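PDB 7CUJ: coiled-coil quantitatively-enriched protein 1 from Schizosaccharomyces pombe, which links telomeres to the meiotic centrosome component pcp1 and is required for telomere clustering in meiotic prophase, telomere length regulation and chromosome segregation. Local coordinates for residues K222-S227 with V234-V239; R28-F33 with G238-L243; C165-A170 with Y194-S199; D38-G43 with R48-I53. One frame throughout, in Å; residues are numbered along the deposited sequence.

How the contacts relate
The modelled piece is an alpha/beta domain with a six-stranded parallel sheet and helices around it. Along the chain, contact 4 comes first, then contact 3, then contact 1. Contact 2 spans the longest range, joining helix 20-32 to helix 232-243 around contacts 3 and 4. Contacts 1 and 2 share helix 232-243, with centres about 14 Å apart. Contact 4 lies about 12 Å from contact 2, centre to centre, and its Phe40, Cys41 and Ile53 also pack on that helix. Contact 3 stands at the sheet, about 26 Å from contact 2, centre to centre. Its Tyr194 and Met195 lie beside Gln225. Other proteins pack at contacts 2 and 4, and the second copy at contact 4.

Contact 1. Residues K222-S227 with V234-V239; sequences KCFQSS and VNIVGV
Phe224 and Ile236 have the nearest CA atoms of the two segments, 7.1 Å apart. The contact belongs to a pair of consecutive helices, 217-223 and 232-243, in an alpha/beta domain. Phe224 is the first residue to leave the earlier helix. The later segment is helical throughout. After Phe224 the chain makes a tight turn, in which Ser227 N bonds to Phe224 O at 3.2 Å. Ser227 OG, in a poorly ordered residue, gives its own proton to Phe224 O at 2.7 Å, from the same face.

The Phe224 ring carries the contact. Its CG is anti to the carbonyl carbon (chi1 -65°), which sends the ring toward helix 232-243. Asn235 CB sits over one ring face, 3.8 Å from the centroid of the Phe224 ring, in a CH-pi contact. The two side chains cross at about a right angle, but the Asn235 amide plane is turned only 21° from the ring. Val239 CG2 approaches Phe224 CE1 obliquely at 3.7 Å. Ile236 CG2 meets Phe224 CB at 4.2 Å. With an alanine here, a gap would probably open beside Val239 and the CB of Asn235 would lose the ring beneath it.

Both polar atoms of the Asn235 amide have partners. OD1 accepts from the backbone N atoms of Val315 and Ala316. Asn235 ND2 gives to a water at 2.8 Å, and that water donates to Ser227 OG at 3.2 Å.

Contact 2. Residues R28-F33 with G238-L243; sequences RLVQYF and GVVATL
Helix-helix packing between helix 20-32 and helix 232-243 brings Val30 against Ala241. These residues have the nearest CA atoms of the two segments, 5.8 Å apart. The close approach is consistent with the small side chains that meet here. Val30 is the only residue of segment 28-33 with a substantial part in the contact.

Both methyl groups of Val30 are used. CG1 is anti to the backbone N (chi1 166°) and CG2 is anti to the carbonyl carbon. Both branches of the valine therefore bear on the alpha carbon of Ala241. Val30 CG1 lies 3.9 Å from Ala241 CA, and Val30 CG2 reaches that same CA at an equal distance. CG1 of Val30 also meets Ala241 CB at 4.1 Å. On the Val240 side the packing is looser. Val30 CG2 is 4.2 Å from Val240 O and 4.4 Å from Val240 CG1. No hydrogen bond crosses between the segments, and all three touching residues are buried.

In the alpha/beta fold the contact joins helices from early and late in the chain. Helix 20-32 follows the first strand of the sheet, while helix 232-243 comes after the last one. Ile37 of helix 34-41 touches both Val30 and Ala241, and Phe56 of helix 47-65 touches Val240. The contact also lies at the assembly interfaces. An apolar side chain of another protein packs on Val30 and one on Ala241. Thr242 OG1 is hydrogen-bonded to the backbone and a basic side chain of that protein. Beyond Val30, helix 20-32 ends just before Phe33, whose ring meets Phe56 edge-to-face.

Contact 3. Residues C165-A170 with Y194-S199; sequences CVSKKA and YMSVTS
At Val197, chi1 of 168° puts CG2 opposite the carbonyl carbon, and this methyl meets Ala170 and Ser167. Ser167 meets the valine through CB. Beside it, Ser196 has chi1 of -177°, which turns its OG to the Ser167 side of the helix.

One methyl does most of the work. Val197 CG2 touches Ala170 CB at 3.8 Å. The same Val197 CG2 lies 4.2 Å from Ser167 CB. CG2 thus meets two short side chains that come from directions about a right angle apart. The backbones come close here, with Ala170 CA and Val197 CA 6.4 Å apart. At the margin, Ser167 OG and Ser196 OG are 4.4 Å apart, a loose approach of two hydroxyl groups. No hydrogen bond joins the segments.

Each segment keeps its own shape by local bonds. Lys169 N bonds to Val166 O at 2.8 Å, which closes the turn after the strand. In the helix, Thr198 OG1 donates to Tyr194 O at 3.0 Å, from above the carbonyl plane. The same OG1 lies over the centre of the Tyr194 ring.

The contact is at the C-terminal end of the parallel sheet. Segment 165-170 leads out of strand 162-166, and helix 191-200 follows strand 184-188. Strand 121-126 runs between these two strands. Its Phe125 touches both Ala170 and Val197, so the pair rests on the sheet. Ser167 is also bonded through its backbone to Ile126 of that strand, while Tyr194 meets Phe188 edge-to-face.

Contact 4. Residues D38-G43 with R48-I53; sequences DHFCTG and RIQEKI
Phe40 and Ile53 make the main touch between helix 34-41 and helix 47-65. Phe40 CG is anti to the backbone N (chi1 172°), which carries the ring across to the second helix. Ile53 chi1 of -71° sets CG1 opposite the carbonyl carbon and CG2 opposite the backbone N, and both branches meet the ring. Ile53 CG1 lies over one face, offset toward the rim. It is 3.6 Å from Phe40 CG, and the contact is CH-pi. Ile53 CG2 reaches Phe40 CE2 at 3.9 Å. Elsewhere on the ring, Gln50 CG meets Phe40 CE1 at 4.0 Å; its chain crosses the phenylalanine at about a right angle. Ile49 CG2 touches Phe40 CB at 4.1 Å. If the ring were cut back to an alanine, Ile53 CG1 would probably lose the face it lies on and a gap would open between the helices.

His39 CD2 lies 4.0 Å from Ile49 CG1. His39 NE2 is hydrogen-bonded to Asp46 and ND1 to Lys52, both of the second subunit. Leu233, Val234 and Val237 of helix 232-243 pack on the same buried cluster. Two consecutive helices joined by a short connection pack through an apolar interface here, a local part of the helical side of this alpha/beta domain.

Contact 1. Residues K222-S227 with V234-V239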
# COMPACT_ATOMS: atom_id res chain seq x y z
N LYS A 222 11.48 23.17 6.36
CA LYS A 222 11.72 24.49 6.94
C LYS A 222 11.26 24.51 8.40
O LYS A 222 12.00 24.99 9.26
CB LYS A 222 11.12 25.59 6.06
CG LYS A 222 10.42 26.74 6.78
CD LYS A 222 11.35 27.71 7.48
CE LYS A 222 10.67 28.46 8.60
NZ LYS A 222 11.61 29.34 9.33
N CYS A 223 10.07 23.97 8.68
CA CYS A 223 9.43 24.09 9.98
C CYS A 223 10.04 23.13 11.00
O CYS A 223 9.82 23.31 12.20
CB CYS A 223 7.93 23.85 9.88
SG CYS A 223 7.03 25.16 9.01
N PHE A 224 10.79 22.13 10.54
CA PHE A 224 11.39 21.14 11.43
C PHE A 224 12.91 21.14 11.29
O PHE A 224 13.57 20.24 11.80
CB PHE A 224 10.75 19.76 11.25
CG PHE A 224 9.29 19.70 11.62
CD1 PHE A 224 8.30 19.96 10.68
CD2 PHE A 224 8.90 19.40 12.92
CE1 PHE A 224 6.96 19.92 11.02
CE2 PHE A 224 7.55 19.36 13.26
CZ PHE A 224 6.59 19.62 12.32
N GLN A 225 13.44 22.15 10.60
CA GLN A 225 14.88 22.37 10.50
C GLN A 225 15.49 22.40 11.89
O GLN A 225 16.55 21.83 12.12
CB GLN A 225 15.16 23.71 9.82
CG GLN A 225 15.36 23.62 8.31
CD GLN A 225 15.79 24.95 7.74
OE1 GLN A 225 15.25 26.00 8.07
NE2 GLN A 225 16.78 24.90 6.86
N SER A 226 14.79 23.08 12.81
CA SER A 226 15.26 23.37 14.16
C SER A 226 15.64 22.11 14.92
O SER A 226 16.44 22.18 15.86
CB SER A 226 14.22 24.17 14.91
OG SER A 226 12.92 23.61 14.72
N SER A 227 15.09 20.96 14.51
CA SER A 227 15.28 19.71 15.23
C SER A 227 16.43 18.88 14.65
O SER A 227 17.52 18.85 15.22
CB SER A 227 13.99 18.92 15.32
OG SER A 227 13.44 18.69 14.03
N VAL A 234 9.87 11.64 10.34
CA VAL A 234 8.49 11.29 10.64
C VAL A 234 7.59 12.52 10.49
O VAL A 234 6.51 12.43 9.90
CB VAL A 234 8.37 10.60 12.02
CG1 VAL A 234 6.96 10.63 12.58
CG2 VAL A 234 8.89 9.17 11.97
N ASN A 235 8.06 13.67 10.99
CA ASN A 235 7.27 14.89 11.05
C ASN A 235 7.07 15.50 9.67
O ASN A 235 5.95 15.90 9.34
CB ASN A 235 7.81 15.88 12.08
CG ASN A 235 7.50 15.48 13.50
OD1 ASN A 235 6.39 15.03 13.80
ND2 ASN A 235 8.46 15.65 14.40
N ILE A 236 8.14 15.57 8.86
CA ILE A 236 8.06 16.19 7.54
C ILE A 236 7.19 15.34 6.61
O ILE A 236 6.53 15.89 5.73
CB ILE A 236 9.45 16.50 6.94
CG1 ILE A 236 10.25 15.24 6.60
CG2 ILE A 236 10.23 17.46 7.82
CD1 ILE A 236 11.52 15.50 5.81
N VAL A 237 7.19 14.02 6.82
CA VAL A 237 6.35 13.12 6.03
C VAL A 237 4.89 13.30 6.47
O VAL A 237 4.00 13.43 5.63
CB VAL A 237 6.79 11.65 6.14
CG1 VAL A 237 5.77 10.70 5.54
CG2 VAL A 237 8.16 11.43 5.51
N GLY A 238 4.68 13.30 7.79
CA GLY A 238 3.35 13.42 8.38
C GLY A 238 2.64 14.69 7.92
O GLY A 238 1.48 14.64 7.51
N VAL A 239 3.36 15.82 7.99
CA VAL A 239 2.80 17.12 7.67
C VAL A 239 2.42 17.14 6.19
O VAL A 239 1.31 17.54 5.84
CB VAL A 239 3.78 18.26 8.03
CG1 VAL A 239 3.39 19.60 7.42
CG2 VAL A 239 3.95 18.41 9.54
O HOH W 1 10.95 16.84 14.73

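Contact 2. Residues R28-F33 with G238-L243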
# COMPACT_ATOMS: atom_id res chain seq x y z
N ARG A 28 -1.47 12.42 -5.38
CA ARG A 28 -1.28 11.11 -5.97
C ARG A 28 -0.15 10.38 -5.24
O ARG A 28 -0.25 9.18 -4.98
CB ARG A 28 -0.98 11.24 -7.47
CG ARG A 28 -0.81 9.92 -8.22
CD ARG A 28 -2.08 9.10 -8.40
NE ARG A 28 -3.13 9.78 -9.16
CZ ARG A 28 -3.32 9.68 -10.47
NH1 ARG A 28 -4.31 10.34 -11.05
NH2 ARG A 28 -2.54 8.91 -11.21
N LEU A 29 0.92 11.12 -4.92
CA LEU A 29 2.12 10.58 -4.31
C LEU A 29 1.81 10.02 -2.92
O LEU A 29 2.19 8.89 -2.61
CB LEU A 29 3.19 11.67 -4.24
CG LEU A 29 4.50 11.28 -3.56
CD1 LEU A 29 5.21 10.18 -4.34
CD2 LEU A 29 5.40 12.49 -3.37
N VAL A 30 1.11 10.81 -2.10
CA VAL A 30 0.76 10.43 -0.74
C VAL A 30 -0.18 9.22 -0.77
O VAL A 30 -0.05 8.33 0.05
CB VAL A 30 0.16 11.62 0.04
CG1 VAL A 30 -0.52 11.17 1.32
CG2 VAL A 30 1.21 12.68 0.33
N GLN A 31 -1.10 9.22 -1.74
CA GLN A 31 -2.08 8.17 -1.93
C GLN A 31 -1.37 6.85 -2.26
O GLN A 31 -1.69 5.82 -1.69
CB GLN A 31 -3.06 8.60 -3.03
CG GLN A 31 -4.15 7.60 -3.35
CD GLN A 31 -4.84 7.94 -4.65
OE1 GLN A 31 -4.23 7.93 -5.72
NE2 GLN A 31 -6.13 8.24 -4.57
N TYR A 32 -0.38 6.92 -3.17
CA TYR A 32 0.39 5.77 -3.62
C TYR A 32 1.23 5.22 -2.47
O TYR A 32 1.51 4.02 -2.43
CB TYR A 32 1.27 6.16 -4.82
CG TYR A 32 1.97 5.00 -5.48
CD1 TYR A 32 1.36 4.27 -6.48
CD2 TYR A 32 3.26 4.63 -5.10
CE1 TYR A 32 1.99 3.20 -7.09
CE2 TYR A 32 3.90 3.56 -5.70
CZ TYR A 32 3.26 2.84 -6.70
OH TYR A 32 3.88 1.79 -7.30
N PHE A 33 1.62 6.10 -1.55
CA PHE A 33 2.46 5.76 -0.41
C PHE A 33 1.62 5.66 0.87
O PHE A 33 2.18 5.66 1.97
CB PHE A 33 3.55 6.82 -0.23
CG PHE A 33 4.81 6.58 -1.02
CD1 PHE A 33 4.91 7.03 -2.33
CD2 PHE A 33 5.89 5.91 -0.46
CE1 PHE A 33 6.07 6.80 -3.07
CE2 PHE A 33 7.04 5.69 -1.20
CZ PHE A 33 7.13 6.14 -2.50
N GLY A 238 4.68 13.30 7.79
CA GLY A 238 3.35 13.42 8.38
C GLY A 238 2.64 14.69 7.92
O GLY A 238 1.48 14.64 7.51
N VAL A 239 3.36 15.82 7.99
CA VAL A 239 2.80 17.12 7.67
C VAL A 239 2.42 17.14 6.19
O VAL A 239 1.31 17.54 5.84
CB VAL A 239 3.78 18.26 8.03
CG1 VAL A 239 3.39 19.60 7.42
CG2 VAL A 239 3.95 18.41 9.54
N VAL A 240 3.35 16.70 5.34
CA VAL A 240 3.12 16.65 3.90
C VAL A 240 1.94 15.74 3.60
O VAL A 240 1.07 16.10 2.82
CB VAL A 240 4.41 16.25 3.15
CG1 VAL A 240 4.12 15.61 1.80
CG2 VAL A 240 5.35 17.43 2.98
N ALA A 241 1.91 14.56 4.24
CA ALA A 241 0.81 13.62 4.08
C ALA A 241 -0.52 14.29 4.43
O ALA A 241 -1.48 14.18 3.66
CB ALA A 241 1.04 12.37 4.90
N THR A 242 -0.58 14.99 5.56
CA THR A 242 -1.81 15.63 6.00
C THR A 242 -2.24 16.69 5.00
O THR A 242 -3.39 16.71 4.57
CB THR A 242 -1.69 16.19 7.42
OG1 THR A 242 -1.42 15.11 8.31
CG2 THR A 242 -2.95 16.91 7.88
N LEU A 243 -1.30 17.56 4.61
CA LEU A 243 -1.60 18.69 3.74
C LEU A 243 -2.13 18.21 2.39
O LEU A 243 -2.94 18.89 1.77
CB LEU A 243 -0.34 19.56 3.57
CG LEU A 243 0.08 20.36 4.81
CD1 LEU A 243 1.43 21.02 4.58
CD2 LEU A 243 -0.96 21.39 5.19

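Contact 3. Residues C165-A170 with Y194-S199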
# COMPACT_ATOMS: atom_id res chain seq x y z
N CYS A 165 23.93 27.35 -10.78
CA CYS A 165 24.84 26.34 -10.28
C CYS A 165 24.09 25.07 -9.88
O CYS A 165 23.10 25.12 -9.15
CB CYS A 165 25.63 26.87 -9.08
SG CYS A 165 27.04 25.82 -8.63
N VAL A 166 24.58 23.93 -10.38
CA VAL A 166 24.11 22.62 -9.97
C VAL A 166 24.72 22.32 -8.61
O VAL A 166 25.92 22.47 -8.43
CB VAL A 166 24.46 21.56 -11.03
CG1 VAL A 166 24.37 20.14 -10.48
CG2 VAL A 166 23.61 21.70 -12.28
N SER A 167 23.87 21.89 -7.66
CA SER A 167 24.26 21.75 -6.26
C SER A 167 25.40 20.75 -6.09
O SER A 167 26.12 20.80 -5.10
CB SER A 167 23.07 21.41 -5.40
OG SER A 167 22.61 20.09 -5.65
N LYS A 168 25.55 19.84 -7.07
CA LYS A 168 26.63 18.87 -7.09
C LYS A 168 27.98 19.58 -7.22
O LYS A 168 28.97 19.13 -6.65
CB LYS A 168 26.42 17.87 -8.23
CG LYS A 168 27.46 16.76 -8.33
CD LYS A 168 27.26 15.85 -9.53
CE LYS A 168 28.46 14.96 -9.79
NZ LYS A 168 28.17 13.95 -10.83
N LYS A 169 27.99 20.70 -7.96
CA LYS A 169 29.22 21.42 -8.28
C LYS A 169 29.45 22.56 -7.29
O LYS A 169 30.17 23.51 -7.59
CB LYS A 169 29.17 21.93 -9.72
CG LYS A 169 29.24 20.85 -10.80
CD LYS A 169 29.84 21.34 -12.10
CE LYS A 169 30.20 20.21 -13.03
NZ LYS A 169 31.02 20.68 -14.17
N ALA A 170 28.86 22.45 -6.09
CA ALA A 170 28.97 23.46 -5.05
C ALA A 170 30.40 23.54 -4.51
O ALA A 170 30.88 24.64 -4.24
CB ALA A 170 27.98 23.20 -3.95
N TYR A 194 19.67 23.46 -0.75
CA TYR A 194 20.05 24.09 0.50
C TYR A 194 20.63 23.05 1.45
O TYR A 194 21.73 23.24 1.97
CB TYR A 194 18.88 24.86 1.12
CG TYR A 194 19.26 25.62 2.37
CD1 TYR A 194 19.86 26.87 2.29
CD2 TYR A 194 19.06 25.07 3.63
CE1 TYR A 194 20.22 27.56 3.44
CE2 TYR A 194 19.42 25.75 4.78
CZ TYR A 194 20.01 27.00 4.68
OH TYR A 194 20.36 27.68 5.81
N MET A 195 19.90 21.95 1.66
CA MET A 195 20.33 20.86 2.53
C MET A 195 21.75 20.44 2.15
O MET A 195 22.62 20.34 3.02
CB MET A 195 19.42 19.63 2.38
CG MET A 195 17.98 19.85 2.82
SD MET A 195 17.79 20.07 4.60
CE MET A 195 17.82 21.86 4.72
N SER A 196 21.96 20.23 0.85
CA SER A 196 23.19 19.71 0.28
C SER A 196 24.34 20.70 0.47
O SER A 196 25.42 20.32 0.92
CB SER A 196 22.99 19.35 -1.17
OG SER A 196 24.16 18.78 -1.73
N VAL A 197 24.10 21.97 0.11
CA VAL A 197 25.15 22.98 0.05
C VAL A 197 25.57 23.40 1.46
O VAL A 197 26.75 23.64 1.70
CB VAL A 197 24.72 24.18 -0.82
CG1 VAL A 197 25.66 25.37 -0.66
CG2 VAL A 197 24.60 23.79 -2.28
N THR A 198 24.60 23.48 2.38
CA THR A 198 24.84 23.91 3.75
C THR A 198 25.75 22.92 4.47
O THR A 198 26.61 23.32 5.25
CB THR A 198 23.52 24.14 4.51
OG1 THR A 198 22.84 25.23 3.88
CG2 THR A 198 23.71 24.46 5.98
N SER A 199 25.54 21.62 4.21
CA SER A 199 26.27 20.57 4.90
C SER A 199 27.70 20.44 4.38
O SER A 199 28.63 20.23 5.16
CB SER A 199 25.53 19.25 4.86
OG SER A 199 25.11 18.95 3.53

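Contact 4. Residues D38-G43 with R48-I53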
# COMPACT_ATOMS: atom_id res chain seq x y z
N ASP A 38 1.56 5.65 6.63
CA ASP A 38 0.82 5.32 7.83
C ASP A 38 1.67 4.43 8.74
O ASP A 38 1.72 4.65 9.95
CB ASP A 38 -0.54 4.69 7.50
CG ASP A 38 -1.32 4.26 8.73
OD1 ASP A 38 -1.72 5.15 9.52
OD2 ASP A 38 -1.51 3.04 8.91
N HIS A 39 2.35 3.45 8.13
CA HIS A 39 3.20 2.52 8.86
C HIS A 39 4.36 3.26 9.52
O HIS A 39 4.57 3.14 10.72
CB HIS A 39 3.68 1.40 7.92
CG HIS A 39 4.48 0.35 8.61
ND1 HIS A 39 3.88 -0.76 9.20
CD2 HIS A 39 5.80 0.22 8.82
CE1 HIS A 39 4.81 -1.52 9.74
NE2 HIS A 39 6.00 -0.95 9.51
N PHE A 40 5.08 4.05 8.71
CA PHE A 40 6.30 4.72 9.12
C PHE A 40 6.03 5.78 10.19
O PHE A 40 6.86 6.00 11.07
CB PHE A 40 6.98 5.34 7.89
CG PHE A 40 8.16 6.22 8.19
CD1 PHE A 40 9.38 5.67 8.58
CD2 PHE A 40 8.07 7.60 8.07
CE1 PHE A 40 10.47 6.48 8.85
CE2 PHE A 40 9.16 8.41 8.35
CZ PHE A 40 10.36 7.85 8.73
N CYS A 41 4.85 6.43 10.11
CA CYS A 41 4.56 7.59 10.93
C CYS A 41 3.84 7.21 12.23
O CYS A 41 3.59 8.09 13.05
CB CYS A 41 3.75 8.62 10.16
SG CYS A 41 4.71 9.55 8.95
N THR A 42 3.52 5.93 12.43
CA THR A 42 2.75 5.54 13.61
C THR A 42 3.51 4.55 14.50
O THR A 42 2.96 4.09 15.49
CB THR A 42 1.37 4.96 13.26
OG1 THR A 42 1.55 3.89 12.32
CG2 THR A 42 0.41 5.99 12.73
N GLY A 43 4.77 4.24 14.16
CA GLY A 43 5.54 3.33 14.98
C GLY A 43 6.90 2.98 14.39
O GLY A 43 7.25 3.45 13.30
N ARG A 48 13.80 -1.36 5.20
CA ARG A 48 13.30 -1.32 3.84
C ARG A 48 12.13 -0.35 3.73
O ARG A 48 11.93 0.25 2.67
CB ARG A 48 12.96 -2.73 3.34
CG ARG A 48 14.19 -3.57 3.00
CD ARG A 48 13.90 -5.05 2.89
NE ARG A 48 12.98 -5.37 1.81
CZ ARG A 48 11.77 -5.89 1.96
NH1 ARG A 48 11.31 -6.18 3.17
NH2 ARG A 48 11.02 -6.14 0.90
N ILE A 49 11.37 -0.19 4.82
CA ILE A 49 10.30 0.81 4.88
C ILE A 49 10.93 2.20 4.78
O ILE A 49 10.45 3.05 4.03
CB ILE A 49 9.47 0.67 6.18
CG1 ILE A 49 8.66 -0.63 6.22
CG2 ILE A 49 8.59 1.89 6.40
CD1 ILE A 49 7.48 -0.68 5.27
N GLN A 50 12.02 2.40 5.53
CA GLN A 50 12.74 3.66 5.59
C GLN A 50 13.34 4.00 4.23
O GLN A 50 13.39 5.17 3.86
CB GLN A 50 13.80 3.60 6.69
CG GLN A 50 13.22 3.63 8.09
CD GLN A 50 14.21 3.19 9.15
OE1 GLN A 50 15.41 3.14 8.93
NE2 GLN A 50 13.69 2.87 10.32
N GLU A 51 13.78 2.96 3.51
CA GLU A 51 14.32 3.08 2.16
C GLU A 51 13.25 3.63 1.22
O GLU A 51 13.54 4.47 0.38
CB GLU A 51 14.83 1.71 1.69
CG GLU A 51 15.40 1.71 0.28
CD GLU A 51 16.28 0.51 -0.05
OE1 GLU A 51 17.23 0.69 -0.83
OE2 GLU A 51 16.01 -0.60 0.48
N LYS A 52 12.01 3.14 1.39
CA LYS A 52 10.89 3.53 0.56
C LYS A 52 10.43 4.95 0.89
O LYS A 52 9.94 5.65 0.01
CB LYS A 52 9.75 2.51 0.69
CG LYS A 52 9.86 1.32 -0.27
CD LYS A 52 9.25 0.05 0.26
CE LYS A 52 9.41 -1.10 -0.71
NZ LYS A 52 8.82 -2.35 -0.18
N ILE A 53 10.58 5.35 2.15
CA ILE A 53 10.21 6.69 2.57
C ILE A 53 11.18 7.70 1.96
O ILE A 53 10.79 8.82 1.65
CB ILE A 53 10.11 6.81 4.11
CG1 ILE A 53 8.89 6.07 4.65
CG2 ILE A 53 10.13 8.27 4.55
CD1 ILE A 53 7.56 6.63 4.20